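Local structure of uncharacterized conserved protein YiiM (Geobacillus stearothermophilus, 5YHH) at residues R79-F84 / H132-L137; M194-A198 / F211-L215; V110-A114 / Q155-I159; I65-E71 / E91-G97. The protein probably acts as a molybdenum-cofactor-dependent oxidoreductase of the MOSC family, involved in resistance to hydroxylaminopurine. One frame throughout, in Å; residues are numbered along the deposited sequence.

Contact 1: residues R79-F84 / H132-L137; sequences RYGRPF and HQLPDL
In the MOSC domain the end of helix 71-80 and the following loop pack on the turn between helices 127-132 and 137-144. Both segments leave a helix through a residue of positive phi, Gly81 (65/39) and Gln133 (53/49); the latter is C-prime of a Schellman motif. Leu134 to Leu137 forms a type I beta turn, Leu137 N bonded to Leu134 O at 3.1 Å. The backbones stay apart, CA of Tyr80 lying 9.0 Å from CA of Leu134, so side chains bridge the gap. Tyr80 (chi1 m) has the most surface covered: Leu134 CD1 sits 3.6 Å from its ring centroid, a CH-pi contact almost on the ring normal, while Tyr80 OH donates to Asp136 OD1 at 2.7 Å. Leu134 (m, t) also meets the edge of Phe84, CD1 to CZ 4.1 Å, and lies over one face of the Arg82 guanidinium. Arg82 (p, t, p) bends beside it and hydrogen-bonds through NH1 to His132 O at 2.8 Å. The His132 ring lies obliquely against Phe84, and its NE2 binds Ala88 O. A salt bridge joins Arg79 NH1 to Asp136 OD2 at 3.3 Å, and water 1 bridges the same two atoms at 2.7 and 2.8 Å.

Contact 2: residues M194-A198 / F211-L215; sequences MKQIA and FQKRL
Helix 191-199 packs against the last turn of helix 205-213 and the tail beyond it, with no hydrogen bond between the two segments. Residues 194-198 are helical throughout, Ala198 N bonding to Met194 O at 2.8 Å. Residues 211-213 are helical; Arg214 leaves helical phi/psi (-59/155), and Leu215 has positive phi (84/9). The backbones come nearest at Met194 and Phe211, whose CA atoms are 5.9 Å apart. Met194 (m, t, m) has the largest area covered: its CG lies 3.6 Å from Phe211 CD1, its SD 5.1 Å from the Phe211 ring centroid in an oblique Met-aromatic contact, and its CE 3.8 Å from Leu215 CD1. Met194 SD meets Arg214 CD at 4.0 Å. Lys195 points its CA-to-CB bond away, yet its backbone N lies 3.9 Å from Leu215 CD2. Ile197 (m, t) sets CG2 3.5 Å from Phe211 CE2, and Ala198 CB meets Phe211 CB at 3.9 Å, so a single phenylalanine (chi1 m) touches three residues of the facing helix. This is apolar helix packing within the YiiM-like three-helix domain: Met194 and Ile197 pack on Ile183 of helix 177-185, while Arg214 hydrogen-bonds Tyr184 O and makes a cation-pi contact with Tyr184 at that helix's end.

Contact 3: residues V110-A114 / Q155-I159; sequences VAGTA and QEGVI
A tight beta hairpin between strands 108-111 and 114-121 meets the short strand 157-159. Its type II' turn, Ala111 to Ala114, carries Gly112 (61/-133) and Thr113 (-90/6) at the corners and is closed by Ala114 N to Ala111 O, 2.9 Å, and Ala111 N to Ala114 O, 3.0 Å. Gln155 brings its amide back to the turn, NE2 donating to Thr113 O at 2.9 Å, and its own O takes a CA-H...O contact from Ala114 CA at 3.4 Å. Glu156 O shares water 4 with Thr113 O, both at 2.9 Å. Gly157 lies 4.1 Å from Ala114, CA to CA; a CB on it would clash with the turn backbone. Val158 is held on both polar atoms: its N donates to Thr113 OG1 (chi1 p) at 2.7 Å, and its O accepts from Thr113 N at 3.0 Å. Ile159 turns inward, CG2 4.0 Å from Ala111 CB, and also packs on Trp93. One threonine thus supplies a backbone donor, a backbone acceptor and a hydroxyl acceptor, joining the hairpin tip to the strand largely through polar atoms.

Contact 4: residues I65-E71 / E91-G97; sequences ICAYPSE and ENWTLLG
Strands 65-69 and 93-96 run parallel, their axes 4.7 Å apart at closest approach and crossing at -37°. Ala67 pairs with Trp93, Tyr68 with Thr94 and Pro69 with Leu95, at CA-CA distances of 4.7, 5.2 and 4.8 Å. The ladder consists of Trp93 N to Cys66 O (3.2 Å), Tyr68 N to Trp93 O (3.0 Å), Leu95 N to Tyr68 O (2.9 Å) and Ser70 N to Leu95 O (2.8 Å); Asn92 N adds a weak hydrogen bond to Cys66 O (2.9 Å). Asn92 OD1 accepts from Cys66 N at 2.8 Å, Ser70 OG (chi1 p) gives Leu95 O a second donor at 2.7 Å, and Glu71 OE2 takes Gly97 N at 2.7 Å. Thr94 OG1 donates to Glu91 OE2 at 2.6 Å; that carboxylate receives Gly87 N and Phe89 N, while Tyr68 OH reaches Lys146 O and Trp76 NE1. On the face of Ala67, Trp93 and Leu95, Ala67 CB meets Leu95 CD1 at 3.8 Å. Ile65 CG2 sits 3.5 Å from the centroid of the Trp93 five-membered ring, over its face. Flanked by strands 149-153 and 8-19, the pair forms the strands of a beta-alpha-beta crossover through helix 71-80, within the mixed sheet of the MOSC domain.

From the N terminus, contact 4 opens first, at 65-71, and brings 91-97 alongside it once the chain has passed through helix 71-80. Contact 1 starts at the end of that helix, before contact 4 has closed, and closes only at 132-137, so the two cross. Contact 3 opens at 110-114, inside the span of contact 1, and closes beyond it at 155-159; these also cross, and they lie on opposite sides of the chain's centre. Contacts 3 and 4 follow in series but touch, Ile159 CD1 lying 3.2 Å from Trp93 NE1. Contact 2 comes last, closing a short loop in the C-terminal helices, its centre about 27 Å from that of contact 4.

Contact 1: residues R79-F84 / H132-L137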
loop_
_atom_site.group_PDB
_atom_site.type_symbol
_atom_site.label_atom_id
_atom_site.label_comp_id
_atom_site.label_asym_id
_atom_site.label_seq_id
_atom_site.Cartn_x
_atom_site.Cartn_y
_atom_site.Cartn_z
ATOM N N ARG A 79 10.559 -3.379 17.977
ATOM C CA ARG A 79 10.327 -4.839 18.033
ATOM C C ARG A 79 11.572 -5.645 17.715
ATOM O O ARG A 79 11.841 -6.652 18.384
ATOM C CB ARG A 79 9.226 -5.283 17.074
ATOM C CG ARG A 79 9.029 -6.802 17.151
ATOM C CD ARG A 79 8.257 -7.447 16.043
ATOM N NE ARG A 79 6.847 -7.607 16.359
ATOM C CZ ARG A 79 6.111 -8.714 16.337
ATOM N NH1 ARG A 79 6.571 -9.932 16.055
ATOM N NH2 ARG A 79 4.829 -8.581 16.611
ATOM N N TYR A 80 12.314 -5.260 16.684
ATOM C CA TYR A 80 13.425 -6.105 16.217
ATOM C C TYR A 80 14.836 -5.626 16.550
ATOM O O TYR A 80 15.809 -6.365 16.293
ATOM C CB TYR A 80 13.326 -6.364 14.708
ATOM C CG TYR A 80 12.128 -7.175 14.326
ATOM C CD1 TYR A 80 12.051 -8.538 14.652
ATOM C CD2 TYR A 80 11.074 -6.601 13.632
ATOM C CE1 TYR A 80 10.933 -9.297 14.288
ATOM C CE2 TYR A 80 9.962 -7.352 13.278
ATOM C CZ TYR A 80 9.902 -8.691 13.587
ATOM O OH TYR A 80 8.775 -9.405 13.229
ATOM N N GLY A 81 14.966 -4.445 17.146
ATOM C CA GLY A 81 16.278 -3.950 17.569
ATOM C C GLY A 81 17.258 -3.663 16.426
ATOM O O GLY A 81 18.463 -3.904 16.524
ATOM N N ARG A 82 16.761 -3.125 15.334
ATOM C CA ARG A 82 17.609 -2.822 14.194
ATOM C C ARG A 82 16.906 -1.721 13.400
ATOM O O ARG A 82 15.698 -1.542 13.564
ATOM C CB ARG A 82 17.766 -4.075 13.336
ATOM C CG ARG A 82 16.498 -4.411 12.598
ATOM C CD ARG A 82 16.706 -5.502 11.574
ATOM N NE ARG A 82 16.913 -6.803 12.209
ATOM C CZ ARG A 82 16.954 -7.954 11.528
ATOM N NH1 ARG A 82 16.854 -7.954 10.189
ATOM N NH2 ARG A 82 17.119 -9.095 12.181
ATOM N N PRO A 83 17.641 -1.016 12.522
ATOM C CA PRO A 83 16.998 0.085 11.791
ATOM C C PRO A 83 16.002 -0.345 10.725
ATOM O O PRO A 83 16.209 -1.389 10.087
ATOM C CB PRO A 83 18.164 0.820 11.097
ATOM C CG PRO A 83 19.406 0.189 11.570
ATOM C CD PRO A 83 19.102 -1.064 12.332
ATOM N N PHE A 84 14.970 0.480 10.516
ATOM C CA PHE A 84 14.080 0.359 9.358
ATOM C C PHE A 84 13.882 1.758 8.827
ATOM O O PHE A 84 13.363 2.630 9.555
ATOM C CB PHE A 84 12.731 -0.239 9.754
ATOM C CG PHE A 84 12.777 -1.733 10.095
ATOM C CD1 PHE A 84 13.241 -2.176 11.303
ATOM C CD2 PHE A 84 12.271 -2.665 9.218
ATOM C CE1 PHE A 84 13.271 -3.503 11.607
ATOM C CE2 PHE A 84 12.314 -4.019 9.537
ATOM C CZ PHE A 84 12.802 -4.428 10.720
ATOM N N HIS A 132 14.582 -9.220 5.213
ATOM C CA HIS A 132 15.046 -8.911 6.566
ATOM C C HIS A 132 15.512 -10.142 7.326
ATOM O O HIS A 132 16.010 -10.051 8.467
ATOM C CB HIS A 132 13.931 -8.178 7.304
ATOM C CG HIS A 132 13.604 -6.857 6.696
ATOM N ND1 HIS A 132 14.485 -5.800 6.709
ATOM C CD2 HIS A 132 12.543 -6.455 5.956
ATOM C CE1 HIS A 132 13.960 -4.777 6.047
ATOM N NE2 HIS A 132 12.771 -5.141 5.601
ATOM N N GLN A 133 15.350 -11.314 6.708
ATOM C CA GLN A 133 15.628 -12.577 7.389
ATOM C C GLN A 133 14.855 -12.634 8.719
ATOM O O GLN A 133 15.419 -12.929 9.776
ATOM C CB GLN A 133 17.139 -12.771 7.631
ATOM C CG GLN A 133 17.975 -12.973 6.339
ATOM C CD GLN A 133 18.952 -14.175 6.414
ATOM O OE1 GLN A 133 18.965 -14.961 7.383
ATOM N NE2 GLN A 133 19.760 -14.330 5.363
ATOM N N LEU A 134 13.562 -12.322 8.633
ATOM C CA LEU A 134 12.665 -12.331 9.769
ATOM C C LEU A 134 11.435 -13.164 9.434
ATOM O O LEU A 134 10.456 -12.650 8.888
ATOM C CB LEU A 134 12.269 -10.901 10.131
ATOM C CG LEU A 134 13.355 -10.026 10.785
ATOM C CD1 LEU A 134 12.831 -8.564 10.886
ATOM C CD2 LEU A 134 13.808 -10.581 12.126
ATOM N N PRO A 135 11.482 -14.464 9.729
ATOM C CA PRO A 135 10.332 -15.292 9.337
ATOM C C PRO A 135 8.988 -14.916 9.961
ATOM O O PRO A 135 7.941 -15.295 9.422
ATOM C CB PRO A 135 10.723 -16.723 9.794
ATOM C CG PRO A 135 12.123 -16.673 10.240
ATOM C CD PRO A 135 12.605 -15.254 10.283
ATOM N N ASP A 136 8.990 -14.218 11.100
ATOM C CA ASP A 136 7.714 -13.887 11.719
ATOM C C ASP A 136 7.177 -12.529 11.263
ATOM O O ASP A 136 6.111 -12.128 11.700
ATOM C CB ASP A 136 7.752 -14.000 13.241
ATOM C CG ASP A 136 8.417 -12.800 13.909
ATOM O OD1 ASP A 136 9.194 -12.067 13.266
ATOM O OD2 ASP A 136 8.175 -12.608 15.115
ATOM N N LEU A 137 7.915 -11.811 10.420
ATOM C CA LEU A 137 7.480 -10.477 9.978
ATOM C C LEU A 137 6.095 -10.436 9.244
ATOM O O LEU A 137 5.248 -9.592 9.555
ATOM C CB LEU A 137 8.605 -9.794 9.171
ATOM C CG LEU A 137 8.359 -8.388 8.651
ATOM C CD1 LEU A 137 7.864 -7.515 9.816
ATOM C CD2 LEU A 137 9.590 -7.799 7.956
HETATM O O HOH W 1 9.032 -10.654 16.880
HETATM O O HOH W 2 16.734 -5.807 8.199
HETATM O O HOH W 3 17.381 -11.694 11.158
#

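Contact 2: residues M194-A198 / F211-L215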
loop_
_atom_site.group_PDB
_atom_site.type_symbol
_atom_site.label_atom_id
_atom_site.label_comp_id
_atom_site.label_asym_id
_atom_site.label_seq_id
_atom_site.Cartn_x
_atom_site.Cartn_y
_atom_site.Cartn_z
ATOM N N MET A 194 -18.492 -7.797 4.267
ATOM C CA MET A 194 -17.839 -8.184 3.018
ATOM C C MET A 194 -18.594 -7.678 1.783
ATOM O O MET A 194 -17.972 -7.098 0.883
ATOM C CB MET A 194 -17.614 -9.701 2.954
ATOM C CG MET A 194 -16.548 -10.204 3.948
ATOM S SD MET A 194 -16.155 -11.962 3.741
ATOM C CE MET A 194 -17.724 -12.716 4.170
ATOM N N LYS A 195 -19.914 -7.866 1.744
ATOM C CA LYS A 195 -20.722 -7.389 0.615
ATOM C C LYS A 195 -20.495 -5.888 0.399
ATOM O O LYS A 195 -20.316 -5.435 -0.729
ATOM C CB LYS A 195 -22.221 -7.676 0.814
ATOM C CG LYS A 195 -23.051 -7.549 -0.481
ATOM C CD LYS A 195 -24.503 -8.035 -0.310
ATOM C CE LYS A 195 -24.970 -8.855 -1.521
ATOM N NZ LYS A 195 -26.449 -9.105 -1.582
ATOM N N GLN A 196 -20.482 -5.130 1.490
ATOM C CA GLN A 196 -20.286 -3.682 1.428
ATOM C C GLN A 196 -18.923 -3.278 0.839
ATOM O O GLN A 196 -18.837 -2.399 -0.022
ATOM C CB GLN A 196 -20.420 -3.102 2.826
ATOM C CG GLN A 196 -19.997 -1.656 2.928
ATOM C CD GLN A 196 -19.851 -1.215 4.359
ATOM O OE1 GLN A 196 -20.533 -0.289 4.787
ATOM N NE2 GLN A 196 -18.960 -1.879 5.115
ATOM N N ILE A 197 -17.861 -3.918 1.309
ATOM C CA ILE A 197 -16.525 -3.634 0.796
ATOM C C ILE A 197 -16.402 -4.094 -0.664
ATOM O O ILE A 197 -15.869 -3.373 -1.501
ATOM C CB ILE A 197 -15.424 -4.287 1.665
ATOM C CG1 ILE A 197 -15.432 -3.683 3.091
ATOM C CG2 ILE A 197 -14.093 -4.094 1.008
ATOM C CD1 ILE A 197 -14.690 -4.522 4.171
ATOM N N ALA A 198 -16.897 -5.292 -0.958
ATOM C CA ALA A 198 -16.914 -5.808 -2.320
ATOM C C ALA A 198 -17.699 -4.906 -3.288
ATOM O O ALA A 198 -17.421 -4.900 -4.484
ATOM C CB ALA A 198 -17.489 -7.215 -2.345
ATOM N N PHE A 211 -13.673 -11.586 -1.781
ATOM C CA PHE A 211 -14.854 -11.348 -0.948
ATOM C C PHE A 211 -16.109 -11.990 -1.570
ATOM O O PHE A 211 -17.069 -12.309 -0.856
ATOM C CB PHE A 211 -15.102 -9.847 -0.742
ATOM C CG PHE A 211 -14.170 -9.175 0.257
ATOM C CD1 PHE A 211 -13.948 -9.708 1.508
ATOM C CD2 PHE A 211 -13.561 -7.966 -0.055
ATOM C CE1 PHE A 211 -13.119 -9.063 2.402
ATOM C CE2 PHE A 211 -12.738 -7.321 0.849
ATOM C CZ PHE A 211 -12.521 -7.865 2.064
ATOM N N GLN A 212 -16.103 -12.159 -2.896
ATOM C CA GLN A 212 -17.173 -12.869 -3.614
ATOM C C GLN A 212 -17.040 -14.410 -3.621
ATOM O O GLN A 212 -18.063 -15.113 -3.670
ATOM C CB GLN A 212 -17.274 -12.341 -5.046
ATOM C CG GLN A 212 -17.787 -10.900 -5.124
ATOM C CD GLN A 212 -17.846 -10.369 -6.557
ATOM O OE1 GLN A 212 -17.208 -10.911 -7.466
ATOM N NE2 GLN A 212 -18.622 -9.308 -6.761
ATOM N N LYS A 213 -15.812 -14.942 -3.577
ATOM C CA LYS A 213 -15.607 -16.394 -3.373
ATOM C C LYS A 213 -16.043 -16.725 -1.944
ATOM O O LYS A 213 -16.920 -17.551 -1.752
ATOM C CB LYS A 213 -14.157 -16.873 -3.573
ATOM C CG LYS A 213 -13.365 -16.334 -4.759
ATOM C CD LYS A 213 -13.942 -16.706 -6.120
ATOM C CE LYS A 213 -12.851 -16.674 -7.205
ATOM N NZ LYS A 213 -13.329 -16.113 -8.497
ATOM N N ARG A 214 -15.449 -16.072 -0.937
ATOM C CA ARG A 214 -16.082 -16.051 0.393
ATOM C C ARG A 214 -17.429 -15.408 0.109
ATOM O O ARG A 214 -17.529 -14.679 -0.866
ATOM C CB ARG A 214 -15.330 -15.179 1.389
ATOM C CG ARG A 214 -13.878 -15.515 1.598
ATOM C CD ARG A 214 -13.230 -14.439 2.469
ATOM N NE ARG A 214 -11.782 -14.535 2.477
ATOM C CZ ARG A 214 -10.985 -13.794 3.246
ATOM N NH1 ARG A 214 -11.491 -12.898 4.091
ATOM N NH2 ARG A 214 -9.667 -13.949 3.168
ATOM N N LEU A 215 -18.462 -15.644 0.912
ATOM C CA LEU A 215 -19.808 -15.118 0.578
ATOM C C LEU A 215 -20.530 -16.089 -0.395
ATOM O O LEU A 215 -21.593 -15.769 -0.909
ATOM C CB LEU A 215 -19.707 -13.684 -0.019
ATOM C CG LEU A 215 -20.588 -12.470 0.325
ATOM C CD1 LEU A 215 -20.697 -12.253 1.819
ATOM C CD2 LEU A 215 -20.005 -11.201 -0.314
#

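Contact 3: residues V110-A114 / Q155-I159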
loop_
_atom_site.group_PDB
_atom_site.type_symbol
_atom_site.label_atom_id
_atom_site.label_comp_id
_atom_site.label_asym_id
_atom_site.label_seq_id
_atom_site.Cartn_x
_atom_site.Cartn_y
_atom_site.Cartn_z
ATOM N N VAL A 110 -3.921 14.228 -4.672
ATOM C CA VAL A 110 -3.010 14.847 -5.628
ATOM C C VAL A 110 -1.607 14.637 -5.065
ATOM O O VAL A 110 -1.361 14.847 -3.873
ATOM C CB VAL A 110 -3.270 16.351 -5.840
ATOM C CG1 VAL A 110 -2.198 16.949 -6.743
ATOM C CG2 VAL A 110 -4.606 16.591 -6.511
ATOM N N ALA A 111 -0.693 14.206 -5.914
ATOM C CA ALA A 111 0.704 14.074 -5.559
ATOM C C ALA A 111 1.528 14.596 -6.697
ATOM O O ALA A 111 1.526 14.006 -7.769
ATOM C CB ALA A 111 1.050 12.592 -5.304
ATOM N N GLY A 112 2.216 15.721 -6.501
ATOM C CA GLY A 112 2.904 16.358 -7.628
ATOM C C GLY A 112 1.896 16.753 -8.692
ATOM O O GLY A 112 0.851 17.304 -8.360
ATOM N N THR A 113 2.181 16.438 -9.956
ATOM C CA THR A 113 1.226 16.628 -11.036
ATOM C C THR A 113 0.328 15.365 -11.266
ATOM O O THR A 113 -0.470 15.310 -12.212
ATOM C CB THR A 113 1.981 17.027 -12.316
ATOM O OG1 THR A 113 2.884 15.971 -12.704
ATOM C CG2 THR A 113 2.783 18.315 -12.078
ATOM N N ALA A 114 0.447 14.360 -10.410
ATOM C CA ALA A 114 -0.320 13.112 -10.546
ATOM C C ALA A 114 -1.596 13.074 -9.669
ATOM O O ALA A 114 -1.698 13.790 -8.685
ATOM C CB ALA A 114 0.594 11.888 -10.215
ATOM N N GLN A 155 -4.449 9.842 -12.900
ATOM C CA GLN A 155 -3.824 10.717 -13.893
ATOM C C GLN A 155 -2.301 10.650 -13.695
ATOM O O GLN A 155 -1.773 10.811 -12.586
ATOM C CB GLN A 155 -4.388 12.162 -13.859
ATOM C CG GLN A 155 -3.334 13.274 -14.257
ATOM C CD GLN A 155 -3.806 14.740 -14.114
ATOM O OE1 GLN A 155 -4.684 15.184 -14.846
ATOM N NE2 GLN A 155 -3.183 15.495 -13.195
ATOM N N GLU A 156 -1.606 10.321 -14.778
ATOM C CA GLU A 156 -0.143 10.227 -14.782
ATOM C C GLU A 156 0.458 11.588 -14.483
ATOM O O GLU A 156 -0.140 12.614 -14.784
ATOM C CB GLU A 156 0.345 9.747 -16.171
ATOM C CG GLU A 156 0.036 8.316 -16.411
ATOM C CD GLU A 156 0.603 7.766 -17.718
ATOM O OE1 GLU A 156 0.821 8.546 -18.688
ATOM O OE2 GLU A 156 0.825 6.530 -17.739
ATOM N N GLY A 157 1.634 11.616 -13.875
ATOM C CA GLY A 157 2.338 12.879 -13.688
ATOM C C GLY A 157 3.738 12.658 -13.167
ATOM O O GLY A 157 4.342 11.597 -13.413
ATOM N N VAL A 158 4.241 13.653 -12.439
ATOM C CA VAL A 158 5.609 13.664 -11.940
ATOM C C VAL A 158 5.576 14.107 -10.480
ATOM O O VAL A 158 4.812 14.995 -10.114
ATOM C CB VAL A 158 6.527 14.586 -12.780
ATOM C CG1 VAL A 158 7.974 14.547 -12.243
ATOM C CG2 VAL A 158 6.480 14.181 -14.274
ATOM N N ILE A 159 6.391 13.449 -9.660
ATOM C CA ILE A 159 6.511 13.751 -8.232
ATOM C C ILE A 159 7.985 13.838 -7.843
ATOM O O ILE A 159 8.847 13.252 -8.498
ATOM C CB ILE A 159 5.885 12.627 -7.364
ATOM C CG1 ILE A 159 6.457 11.276 -7.768
ATOM C CG2 ILE A 159 4.381 12.578 -7.519
ATOM C CD1 ILE A 159 6.118 10.148 -6.787
HETATM O O HOH W 4 -0.048 15.514 -15.030
#

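Contact 4: residues I65-E71 / E91-G97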
loop_
_atom_site.group_PDB
_atom_site.type_symbol
_atom_site.label_atom_id
_atom_site.label_comp_id
_atom_site.label_asym_id
_atom_site.label_seq_id
_atom_site.Cartn_x
_atom_site.Cartn_y
_atom_site.Cartn_z
ATOM N N ILE A 65 1.204 1.627 -7.339
ATOM C CA ILE A 65 2.116 2.245 -6.360
ATOM C C ILE A 65 1.885 1.573 -5.001
ATOM O O ILE A 65 0.780 1.606 -4.465
ATOM C CB ILE A 65 1.887 3.760 -6.244
ATOM C CG1 ILE A 65 2.103 4.463 -7.610
ATOM C CG2 ILE A 65 2.825 4.369 -5.188
ATOM C CD1 ILE A 65 1.476 5.835 -7.654
ATOM N N CYS A 66 2.920 0.959 -4.451
ATOM C CA CYS A 66 2.878 0.455 -3.071
ATOM C C CYS A 66 3.384 1.533 -2.070
ATOM O O CYS A 66 4.455 2.104 -2.268
ATOM C CB CYS A 66 3.723 -0.843 -2.996
ATOM S SG CYS A 66 3.763 -1.547 -1.345
ATOM N N ALA A 67 2.595 1.833 -1.041
ATOM C CA ALA A 67 2.894 2.890 -0.053
ATOM C C ALA A 67 2.976 2.317 1.343
ATOM O O ALA A 67 2.221 1.385 1.688
ATOM C CB ALA A 67 1.816 3.971 -0.093
ATOM N N TYR A 68 3.900 2.853 2.148
ATOM C CA TYR A 68 4.076 2.395 3.533
ATOM C C TYR A 68 4.263 3.569 4.484
ATOM O O TYR A 68 5.039 4.471 4.193
ATOM C CB TYR A 68 5.248 1.414 3.672
ATOM C CG TYR A 68 5.115 0.626 4.925
ATOM C CD1 TYR A 68 4.254 -0.457 4.991
ATOM C CD2 TYR A 68 5.794 0.997 6.063
ATOM C CE1 TYR A 68 4.098 -1.158 6.149
ATOM C CE2 TYR A 68 5.666 0.290 7.218
ATOM C CZ TYR A 68 4.815 -0.782 7.271
ATOM O OH TYR A 68 4.636 -1.493 8.432
ATOM N N PRO A 69 3.521 3.584 5.607
ATOM C CA PRO A 69 3.663 4.642 6.577
ATOM C C PRO A 69 4.996 4.592 7.307
ATOM O O PRO A 69 5.249 3.624 8.028
ATOM C CB PRO A 69 2.514 4.371 7.555
ATOM C CG PRO A 69 1.491 3.598 6.729
ATOM C CD PRO A 69 2.331 2.745 5.879
ATOM N N SER A 70 5.818 5.626 7.164
ATOM C CA SER A 70 7.102 5.687 7.881
ATOM C C SER A 70 6.926 5.582 9.410
ATOM O O SER A 70 7.833 5.096 10.142
ATOM C CB SER A 70 7.882 6.969 7.515
ATOM O OG SER A 70 7.190 8.164 7.912
ATOM N N GLU A 71 5.772 6.030 9.911
ATOM C CA GLU A 71 5.524 6.001 11.350
ATOM C C GLU A 71 5.768 4.610 11.903
ATOM O O GLU A 71 6.249 4.463 13.008
ATOM C CB GLU A 71 4.099 6.464 11.707
ATOM C CG GLU A 71 3.831 7.970 11.490
ATOM C CD GLU A 71 3.410 8.314 10.062
ATOM O OE1 GLU A 71 3.576 7.456 9.157
ATOM O OE2 GLU A 71 2.935 9.464 9.822
ATOM N N GLU A 91 8.445 -0.483 -0.417
ATOM C CA GLU A 91 7.437 0.471 -0.888
ATOM C C GLU A 91 7.997 1.437 -1.951
ATOM O O GLU A 91 9.142 1.847 -1.871
ATOM C CB GLU A 91 6.800 1.227 0.292
ATOM C CG GLU A 91 7.700 2.258 1.028
ATOM C CD GLU A 91 8.751 1.733 1.926
ATOM O OE1 GLU A 91 8.967 0.487 2.002
ATOM O OE2 GLU A 91 9.363 2.603 2.635
ATOM N N ASN A 92 7.203 1.773 -2.962
ATOM C CA ASN A 92 7.552 2.875 -3.882
ATOM C C ASN A 92 7.585 4.206 -3.167
ATOM O O ASN A 92 8.491 5.039 -3.401
ATOM C CB ASN A 92 6.540 2.963 -5.036
ATOM C CG ASN A 92 6.403 1.683 -5.796
ATOM O OD1 ASN A 92 5.531 0.838 -5.506
ATOM N ND2 ASN A 92 7.295 1.488 -6.755
ATOM N N TRP A 93 6.601 4.419 -2.288
ATOM C CA TRP A 93 6.389 5.693 -1.603
ATOM C C TRP A 93 6.377 5.438 -0.090
ATOM O O TRP A 93 5.528 4.702 0.416
ATOM C CB TRP A 93 5.031 6.280 -1.979
ATOM C CG TRP A 93 4.878 6.824 -3.361
ATOM C CD1 TRP A 93 5.757 6.729 -4.404
ATOM C CD2 TRP A 93 3.713 7.475 -3.871
ATOM N NE1 TRP A 93 5.206 7.312 -5.538
ATOM C CE2 TRP A 93 3.961 7.792 -5.220
ATOM C CE3 TRP A 93 2.496 7.849 -3.298
ATOM C CZ2 TRP A 93 3.018 8.460 -6.019
ATOM C CZ3 TRP A 93 1.577 8.500 -4.060
ATOM C CH2 TRP A 93 1.837 8.809 -5.423
ATOM N N THR A 94 7.354 6.021 0.597
ATOM C CA THR A 94 7.367 6.073 2.032
ATOM C C THR A 94 6.595 7.308 2.427
ATOM O O THR A 94 6.926 8.422 2.024
ATOM C CB THR A 94 8.791 6.174 2.572
ATOM O OG1 THR A 94 9.564 5.112 2.023
ATOM C CG2 THR A 94 8.758 6.082 4.103
ATOM N N LEU A 95 5.560 7.114 3.234
ATOM C CA LEU A 95 4.656 8.194 3.541
ATOM C C LEU A 95 4.885 8.747 4.920
ATOM O O LEU A 95 5.480 8.099 5.793
ATOM C CB LEU A 95 3.223 7.696 3.426
ATOM C CG LEU A 95 2.718 7.189 2.075
ATOM C CD1 LEU A 95 1.171 7.007 2.109
ATOM C CD2 LEU A 95 3.136 8.098 0.932
ATOM N N LEU A 96 4.440 9.984 5.098
ATOM C CA LEU A 96 4.335 10.604 6.422
ATOM C C LEU A 96 2.927 11.207 6.571
ATOM O O LEU A 96 2.397 11.813 5.627
ATOM C CB LEU A 96 5.417 11.675 6.588
ATOM C CG LEU A 96 5.465 12.373 7.927
ATOM C CD1 LEU A 96 6.038 11.400 9.018
ATOM C CD2 LEU A 96 6.331 13.653 7.794
ATOM N N GLY A 97 2.314 11.021 7.741
ATOM C CA GLY A 97 0.994 11.572 8.037
ATOM C C GLY A 97 -0.220 10.805 7.545
ATOM O O GLY A 97 -1.339 11.308 7.641
#